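Local coordinates for transcription regulator (Lactobacillus plantarum WCFS1, PDB 3CLK), which probably regulates transcription as a dimer, with a periplasmic-binding-protein-like effector domain of the kind found in LacI-type DNA-binding repressors, at residues 118-123 / 214-219; 189-194 / 198-203. All coordinates share one frame; numbering follows the deposited sequence.

Contact 1: 118-123 / 214-219; sequences NLLINE and DLSIVS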
ATOM      1  N   ASN B 118       8.793 -25.765  -3.301  1.00 19.57           N
ATOM      2  CA  ASN B 118       8.513 -26.852  -4.235  1.00 20.11           C
ATOM      3  C   ASN B 118       8.217 -26.320  -5.629  1.00 19.06           C
ATOM      4  O   ASN B 118       8.498 -26.988  -6.625  1.00 21.75           O
ATOM      5  CB  ASN B 118       7.340 -27.705  -3.740  1.00 18.22           C
ATOM      6  CG  ASN B 118       7.777 -28.758  -2.740  1.00 20.31           C
ATOM      7  OD1 ASN B 118       6.959 -29.319  -2.006  1.00 22.88           O
ATOM      8  ND2 ASN B 118       9.075 -29.044  -2.717  1.00 15.50           N
ATOM      9  N   LEU B 119       7.647 -25.121  -5.704  1.00 18.84           N
ATOM     10  CA  LEU B 119       7.339 -24.521  -6.998  1.00 20.07           C
ATOM     11  C   LEU B 119       8.631 -24.424  -7.818  1.00 20.87           C
ATOM     12  O   LEU B 119       8.640 -24.716  -9.021  1.00 20.34           O
ATOM     13  CB  LEU B 119       6.710 -23.134  -6.804  1.00 22.83           C
ATOM     14  CG  LEU B 119       6.064 -22.459  -8.025  1.00 24.87           C
ATOM     15  CD1 LEU B 119       5.156 -21.323  -7.571  1.00 23.54           C
ATOM     16  CD2 LEU B 119       7.148 -21.949  -8.975  1.00 23.91           C
ATOM     17  N   LEU B 120       9.723 -24.022  -7.170  1.00 17.41           N
ATOM     18  CA  LEU B 120      11.012 -23.913  -7.854  1.00 17.40           C
ATOM     19  C   LEU B 120      11.612 -25.305  -8.078  1.00 16.75           C
ATOM     20  O   LEU B 120      12.151 -25.591  -9.148  1.00 14.85           O
ATOM     21  CB  LEU B 120      11.986 -23.043  -7.039  1.00 17.86           C
ATOM     22  CG  LEU B 120      11.622 -21.555  -6.909  1.00 19.69           C
ATOM     23  CD1 LEU B 120      12.557 -20.856  -5.922  1.00 21.13           C
ATOM     24  CD2 LEU B 120      11.714 -20.896  -8.270  1.00 17.96           C
ATOM     25  N   ILE B 121      11.512 -26.171  -7.071  1.00 17.64           N
ATOM     26  CA  ILE B 121      12.044 -27.524  -7.192  1.00 17.36           C
ATOM     27  C   ILE B 121      11.396 -28.242  -8.373  1.00 18.91           C
ATOM     28  O   ILE B 121      12.077 -28.923  -9.142  1.00 19.71           O
ATOM     29  CB  ILE B 121      11.800 -28.350  -5.906  1.00 17.66           C
ATOM     30  CG1 ILE B 121      12.677 -27.819  -4.766  1.00 16.80           C
ATOM     31  CG2 ILE B 121      12.124 -29.818  -6.165  1.00 17.09           C
ATOM     32  CD1 ILE B 121      12.307 -28.378  -3.387  1.00 19.19           C
ATOM     33  N   ASN B 122      10.083 -28.097  -8.518  1.00 20.77           N
ATOM     34  CA  ASN B 122       9.383 -28.744  -9.623  1.00 21.74           C
ATOM     35  C   ASN B 122       9.743 -28.135 -10.980  1.00 24.00           C
ATOM     36  O   ASN B 122       9.479 -28.732 -12.034  1.00 21.19           O
ATOM     37  CB  ASN B 122       7.874 -28.693  -9.387  1.00 18.62           C
ATOM     38  CG  ASN B 122       7.451 -29.552  -8.203  1.00 21.13           C
ATOM     39  OD1 ASN B 122       8.131 -30.518  -7.858  1.00 18.38           O
ATOM     40  ND2 ASN B 122       6.323 -29.218  -7.593  1.00 17.18           N
ATOM     41  N   GLU B 123      10.344 -26.946 -10.954  1.00 22.66           N
ATOM     42  CA  GLU B 123      10.776 -26.286 -12.183  1.00 25.48           C
ATOM     43  C   GLU B 123      12.238 -26.642 -12.453  1.00 22.80           C
ATOM     44  O   GLU B 123      12.863 -26.094 -13.358  1.00 23.42           O
ATOM     45  CB  GLU B 123      10.613 -24.764 -12.076  1.00 28.92           C
ATOM     46  CG  GLU B 123       9.153 -24.304 -12.067  1.00 32.89           C
ATOM     47  CD  GLU B 123       8.701 -23.723 -13.393  1.00 37.27           C
ATOM     48  OE1 GLU B 123       9.043 -22.554 -13.682  1.00 39.35           O
ATOM     49  OE2 GLU B 123       8.003 -24.434 -14.150  1.00 40.02           O
ATOM     50  N   ASP B 214      18.337 -16.239 -15.819  1.00 31.31           N
ATOM     51  CA  ASP B 214      19.276 -16.996 -14.995  1.00 32.73           C
ATOM     52  C   ASP B 214      18.948 -16.999 -13.500  1.00 31.36           C
ATOM     53  O   ASP B 214      19.678 -17.581 -12.700  1.00 32.93           O
ATOM     54  CB  ASP B 214      20.723 -16.532 -15.226  1.00 37.34           C
ATOM     55  CG  ASP B 214      20.912 -15.047 -15.027  1.00 40.15           C
ATOM     56  OD1 ASP B 214      20.646 -14.274 -15.972  1.00 41.76           O
ATOM     57  OD2 ASP B 214      21.336 -14.658 -13.920  1.00 43.97           O
ATOM     58  N   LEU B 215      17.845 -16.357 -13.130  1.00 26.59           N
ATOM     59  CA  LEU B 215      17.403 -16.324 -11.741  1.00 23.45           C
ATOM     60  C   LEU B 215      15.874 -16.291 -11.641  1.00 19.84           C
ATOM     61  O   LEU B 215      15.226 -15.409 -12.198  1.00 18.74           O
ATOM     62  CB  LEU B 215      17.989 -15.108 -11.009  1.00 21.52           C
ATOM     63  CG  LEU B 215      17.532 -14.946  -9.553  1.00 20.51           C
ATOM     64  CD1 LEU B 215      17.990 -16.155  -8.732  1.00 20.02           C
ATOM     65  CD2 LEU B 215      18.088 -13.656  -8.964  1.00 21.03           C
ATOM     66  N   SER B 216      15.305 -17.266 -10.941  1.00 18.21           N
ATOM     67  CA  SER B 216      13.861 -17.315 -10.741  1.00 17.29           C
ATOM     68  C   SER B 216      13.565 -16.729  -9.364  1.00 17.08           C
ATOM     69  O   SER B 216      14.340 -16.921  -8.425  1.00 15.47           O
ATOM     70  CB  SER B 216      13.341 -18.760 -10.784  1.00 16.83           C
ATOM     71  OG  SER B 216      13.266 -19.266 -12.107  1.00 17.52           O
ATOM     72  N   ILE B 217      12.444 -16.024  -9.250  1.00 15.85           N
ATOM     73  CA  ILE B 217      12.036 -15.434  -7.977  1.00 15.81           C
ATOM     74  C   ILE B 217      10.577 -15.759  -7.704  1.00 14.75           C
ATOM     75  O   ILE B 217       9.735 -15.577  -8.574  1.00 14.16           O
ATOM     76  CB  ILE B 217      12.173 -13.891  -7.975  1.00 14.69           C
ATOM     77  CG1 ILE B 217      13.638 -13.486  -8.147  1.00 15.87           C
ATOM     78  CG2 ILE B 217      11.598 -13.330  -6.674  1.00 15.15           C
ATOM     79  CD1 ILE B 217      13.846 -11.985  -8.268  1.00 18.77           C
ATOM     80  N   VAL B 218      10.292 -16.249  -6.497  1.00 14.59           N
ATOM     81  CA  VAL B 218       8.929 -16.563  -6.076  1.00 13.11           C
ATOM     82  C   VAL B 218       8.611 -15.665  -4.875  1.00 15.43           C
ATOM     83  O   VAL B 218       9.313 -15.691  -3.854  1.00 12.47           O
ATOM     84  CB  VAL B 218       8.780 -18.038  -5.639  1.00 13.91           C
ATOM     85  CG1 VAL B 218       7.390 -18.267  -5.072  1.00 11.52           C
ATOM     86  CG2 VAL B 218       9.014 -18.965  -6.841  1.00 13.02           C
ATOM     87  N   SER B 219       7.549 -14.877  -4.995  1.00 12.88           N
ATOM     88  CA  SER B 219       7.159 -13.968  -3.933  1.00 15.20           C
ATOM     89  C   SER B 219       6.075 -14.564  -3.038  1.00 16.24           C
ATOM     90  O   SER B 219       5.266 -15.377  -3.481  1.00 16.53           O
ATOM     91  CB  SER B 219       6.659 -12.653  -4.551  1.00 16.97           C
ATOM     92  OG  SER B 219       6.311 -11.713  -3.557  1.00 18.33           O
TER

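Contact 2: 189-194 / 198-203; sequences IIAASD and IGILNQ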
ATOM      1  N   ILE B 189      15.181 -17.981  -5.830  1.00 15.36           N
ATOM      2  CA  ILE B 189      15.093 -17.305  -4.536  1.00 15.94           C
ATOM      3  C   ILE B 189      13.638 -17.062  -4.151  1.00 15.71           C
ATOM      4  O   ILE B 189      12.823 -16.632  -4.975  1.00 14.32           O
ATOM      5  CB  ILE B 189      15.828 -15.951  -4.561  1.00 14.67           C
ATOM      6  CG1 ILE B 189      17.325 -16.175  -4.791  1.00 14.21           C
ATOM      7  CG2 ILE B 189      15.605 -15.199  -3.247  1.00 14.22           C
ATOM      8  CD1 ILE B 189      18.101 -14.879  -4.993  1.00 15.53           C
ATOM      9  N   ILE B 190      13.321 -17.374  -2.900  1.00 14.75           N
ATOM     10  CA  ILE B 190      11.989 -17.182  -2.360  1.00 14.11           C
ATOM     11  C   ILE B 190      12.039 -15.890  -1.557  1.00 13.89           C
ATOM     12  O   ILE B 190      12.906 -15.715  -0.693  1.00 15.22           O
ATOM     13  CB  ILE B 190      11.597 -18.346  -1.432  1.00 14.21           C
ATOM     14  CG1 ILE B 190      11.611 -19.658  -2.230  1.00 16.69           C
ATOM     15  CG2 ILE B 190      10.225 -18.093  -0.817  1.00 11.92           C
ATOM     16  CD1 ILE B 190      11.211 -20.855  -1.435  1.00 17.78           C
ATOM     17  N   ALA B 191      11.127 -14.977  -1.856  1.00 12.97           N
ATOM     18  CA  ALA B 191      11.094 -13.698  -1.154  1.00 15.27           C
ATOM     19  C   ALA B 191      10.076 -13.743  -0.028  1.00 13.11           C
ATOM     20  O   ALA B 191       8.979 -14.272  -0.194  1.00 13.74           O
ATOM     21  CB  ALA B 191      10.764 -12.567  -2.128  1.00 14.29           C
ATOM     22  N   ALA B 192      10.455 -13.175   1.112  1.00 13.60           N
ATOM     23  CA  ALA B 192       9.601 -13.148   2.295  1.00 15.56           C
ATOM     24  C   ALA B 192       8.302 -12.385   2.085  1.00 14.16           C
ATOM     25  O   ALA B 192       7.333 -12.608   2.799  1.00 15.81           O
ATOM     26  CB  ALA B 192      10.376 -12.535   3.482  1.00 12.86           C
ATOM     27  N   SER B 193       8.289 -11.479   1.108  1.00 14.05           N
ATOM     28  CA  SER B 193       7.112 -10.667   0.822  1.00 14.02           C
ATOM     29  C   SER B 193       7.244 -10.059  -0.575  1.00 14.49           C
ATOM     30  O   SER B 193       8.321 -10.103  -1.178  1.00 14.35           O
ATOM     31  CB  SER B 193       6.987  -9.530   1.849  1.00 16.11           C
ATOM     32  OG  SER B 193       7.928  -8.495   1.586  1.00 15.19           O
ATOM     33  N   ASP B 194       6.157  -9.479  -1.078  1.00 13.99           N
ATOM     34  CA  ASP B 194       6.195  -8.872  -2.403  1.00 15.74           C
ATOM     35  C   ASP B 194       7.195  -7.719  -2.455  1.00 15.38           C
ATOM     36  O   ASP B 194       7.921  -7.583  -3.432  1.00 15.54           O
ATOM     37  CB  ASP B 194       4.817  -8.349  -2.830  1.00 15.56           C
ATOM     38  CG  ASP B 194       3.749  -9.429  -2.867  1.00 16.10           C
ATOM     39  OD1 ASP B 194       4.063 -10.631  -3.057  1.00 17.40           O
ATOM     40  OD2 ASP B 194       2.570  -9.058  -2.734  1.00 16.20           O
ATOM     41  N   ILE B 198      10.617  -7.347  -4.761  1.00 10.30           N
ATOM     42  CA  ILE B 198      10.956  -6.272  -5.669  1.00 13.05           C
ATOM     43  C   ILE B 198      12.398  -5.833  -5.418  1.00 13.80           C
ATOM     44  O   ILE B 198      13.129  -5.557  -6.363  1.00 15.99           O
ATOM     45  CB  ILE B 198       9.972  -5.087  -5.532  1.00 13.36           C
ATOM     46  CG1 ILE B 198       8.546  -5.564  -5.823  1.00 14.64           C
ATOM     47  CG2 ILE B 198      10.315  -3.995  -6.552  1.00 13.35           C
ATOM     48  CD1 ILE B 198       7.513  -4.466  -5.728  1.00 19.53           C
ATOM     49  N   GLY B 199      12.814  -5.802  -4.149  1.00 14.78           N
ATOM     50  CA  GLY B 199      14.184  -5.417  -3.830  1.00 12.59           C
ATOM     51  C   GLY B 199      15.174  -6.419  -4.414  1.00 14.64           C
ATOM     52  O   GLY B 199      16.217  -6.051  -4.967  1.00 13.96           O
ATOM     53  N   ILE B 200      14.851  -7.699  -4.287  1.00 13.53           N
ATOM     54  CA  ILE B 200      15.699  -8.756  -4.828  1.00 15.10           C
ATOM     55  C   ILE B 200      15.785  -8.566  -6.337  1.00 15.79           C
ATOM     56  O   ILE B 200      16.868  -8.603  -6.925  1.00 15.45           O
ATOM     57  CB  ILE B 200      15.093 -10.152  -4.563  1.00 13.24           C
ATOM     58  CG1 ILE B 200      15.117 -10.454  -3.066  1.00 17.72           C
ATOM     59  CG2 ILE B 200      15.862 -11.226  -5.352  1.00 14.76           C
ATOM     60  CD1 ILE B 200      14.328 -11.692  -2.679  1.00 14.84           C
ATOM     61  N   LEU B 201      14.623  -8.360  -6.948  1.00 17.56           N
ATOM     62  CA  LEU B 201      14.498  -8.177  -8.390  1.00 19.29           C
ATOM     63  C   LEU B 201      15.334  -7.025  -8.922  1.00 20.27           C
ATOM     64  O   LEU B 201      16.044  -7.165  -9.931  1.00 19.22           O
ATOM     65  CB  LEU B 201      13.028  -7.934  -8.751  1.00 21.60           C
ATOM     66  CG  LEU B 201      12.587  -8.076 -10.216  1.00 26.45           C
ATOM     67  CD1 LEU B 201      11.086  -7.767 -10.346  1.00 24.92           C
ATOM     68  CD2 LEU B 201      13.375  -7.139 -11.086  1.00 27.37           C
ATOM     69  N   ASN B 202      15.228  -5.873  -8.267  1.00 18.68           N
ATOM     70  CA  ASN B 202      15.970  -4.707  -8.701  1.00 16.94           C
ATOM     71  C   ASN B 202      17.471  -4.866  -8.467  1.00 17.73           C
ATOM     72  O   ASN B 202      18.264  -4.474  -9.322  1.00 16.16           O
ATOM     73  CB  ASN B 202      15.456  -3.443  -7.995  1.00 16.44           C
ATOM     74  CG  ASN B 202      14.082  -3.005  -8.497  1.00 18.24           C
ATOM     75  OD1 ASN B 202      13.631  -3.427  -9.567  1.00 18.02           O
ATOM     76  ND2 ASN B 202      13.420  -2.145  -7.734  1.00 15.04           N
ATOM     77  N   GLN B 203      17.868  -5.433  -7.325  1.00 16.25           N
ATOM     78  CA  GLN B 203      19.293  -5.609  -7.053  1.00 16.87           C
ATOM     79  C   GLN B 203      19.900  -6.613  -8.018  1.00 18.46           C
ATOM     80  O   GLN B 203      21.022  -6.428  -8.485  1.00 18.55           O
ATOM     81  CB  GLN B 203      19.557  -6.070  -5.614  1.00 18.14           C
ATOM     82  CG  GLN B 203      21.064  -6.126  -5.276  1.00 19.16           C
ATOM     83  CD  GLN B 203      21.750  -4.772  -5.439  1.00 21.10           C
ATOM     84  OE1 GLN B 203      22.892  -4.682  -5.904  1.00 23.78           O
ATOM     85  NE2 GLN B 203      21.058  -3.716  -5.049  1.00 20.85           N
TER

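Contact 1: 118-123 / 214-219
Leu120 and Val218 meet tip to tip between helix 109-121 and strand 216-219. This part of the contact is purely apolar. Leu120 CD2 lies 3.6 Å from Val218 CG2, and Leu120 CG stands at 3.7 Å from the same methyl. With CG1 of Val218 swung opposite the backbone N (chi1 174°), CG2 is the branch left to face the leucine. Leu119 adds a looser touch, crossing Val218 at an angle, with its CD2 4.1 Å from Val218 CG2. Ser216 joins through carbon alone: its CB is 3.7 Å from Leu120 CD2. One methyl of Leu120 therefore rests on two residues of the strand.

No hydrogen bond links the two segments. The polar end of Ser216 is satisfied by another partner, since its OG hydrogen-bonds to Ala279 N. Ile217 points away from this helix and packs on helix 194-206, on the other face of the sheet. Leu120 also touches Ile128 of strand 128-131, so it spans more than one strand.

This is helix-on-sheet packing in the alpha/beta sandwich of a periplasmic-binding-protein-like fold. Helix 109-121 covers one face of the mixed sheet that contains strand 216-219.

Contact 2: 189-194 / 198-203
Ile200 reaches from helix 194-206 to strand 188-191 and sets its terminal methyl on two side chains. CD1 lies 3.7 Å from Ala191 CB and 3.8 Å from Ile189 CG2. The conformation of Ile200 explains this reach. CG1 sits opposite the carbonyl carbon (chi1 -68°), and the chain then runs on extended, which carries CD1 out to the strand. Ile189 has the same pair of torsions, but it presents its short branch, CG2. The two isoleucines cross rather than lie alongside one another. Ala191 offers only a methyl. Ile189 and Ala191 both point toward the helix, while Ile190 between them points away.

The second part of the contact is within the first turn of the helix. Ile198 N donates to Asp194 O at 3.0 Å, with an N-H...O angle of 146°. The donor is tilted 22° from the carbonyl plane. Ile198 CG1 comes within 3.2 Å of Asp194 O, beyond its outer end, a tight approach that accompanies the helical bond. Asp194 contributes its backbone here. Its carboxylate leads away, to Ser219 OG, Gly222 N and Thr223 N. Just before it, Ser193 is the N-cap of the helix.

The contact belongs to the beta-alpha-beta unit of strand 188-191, helix 194-206 and strand 216-219. Strand 188-191 lies between strands 128-131 and 216-219 in the mixed sheet. Helix 170-180 is beside the contact: Ile189 touches Phe180 and Ile198 touches Tyr170. On the other face, Ile190 packs on helix 109-121. Ile198 packs on Ile228 of the second subunit, and Asn202 ND2 hydrogen-bonds to Ile228 O of that subunit, so helix 194-206 takes part in the dimer interface.

Both contacts are buried and use the same mixed sheet, in which strands 188-191 and 216-219 are neighbours. Their helices cover opposite faces: helix 109-121 in contact 1, helix 194-206 in contact 2. Contact 1 joins parts far apart in the chain by apolar touches alone. Contact 2 is local, nested within the loop that contact 1 closes, and adds a helical backbone bond to its apolar packing. The two meet directly. Val218 O probably accepts a hydrogen bond from Ala191 N at 2.8 Å, and Ile217 CD1 packs on Ile200 CG2 at 3.6 Å. Only contact 2 is touched by the second subunit.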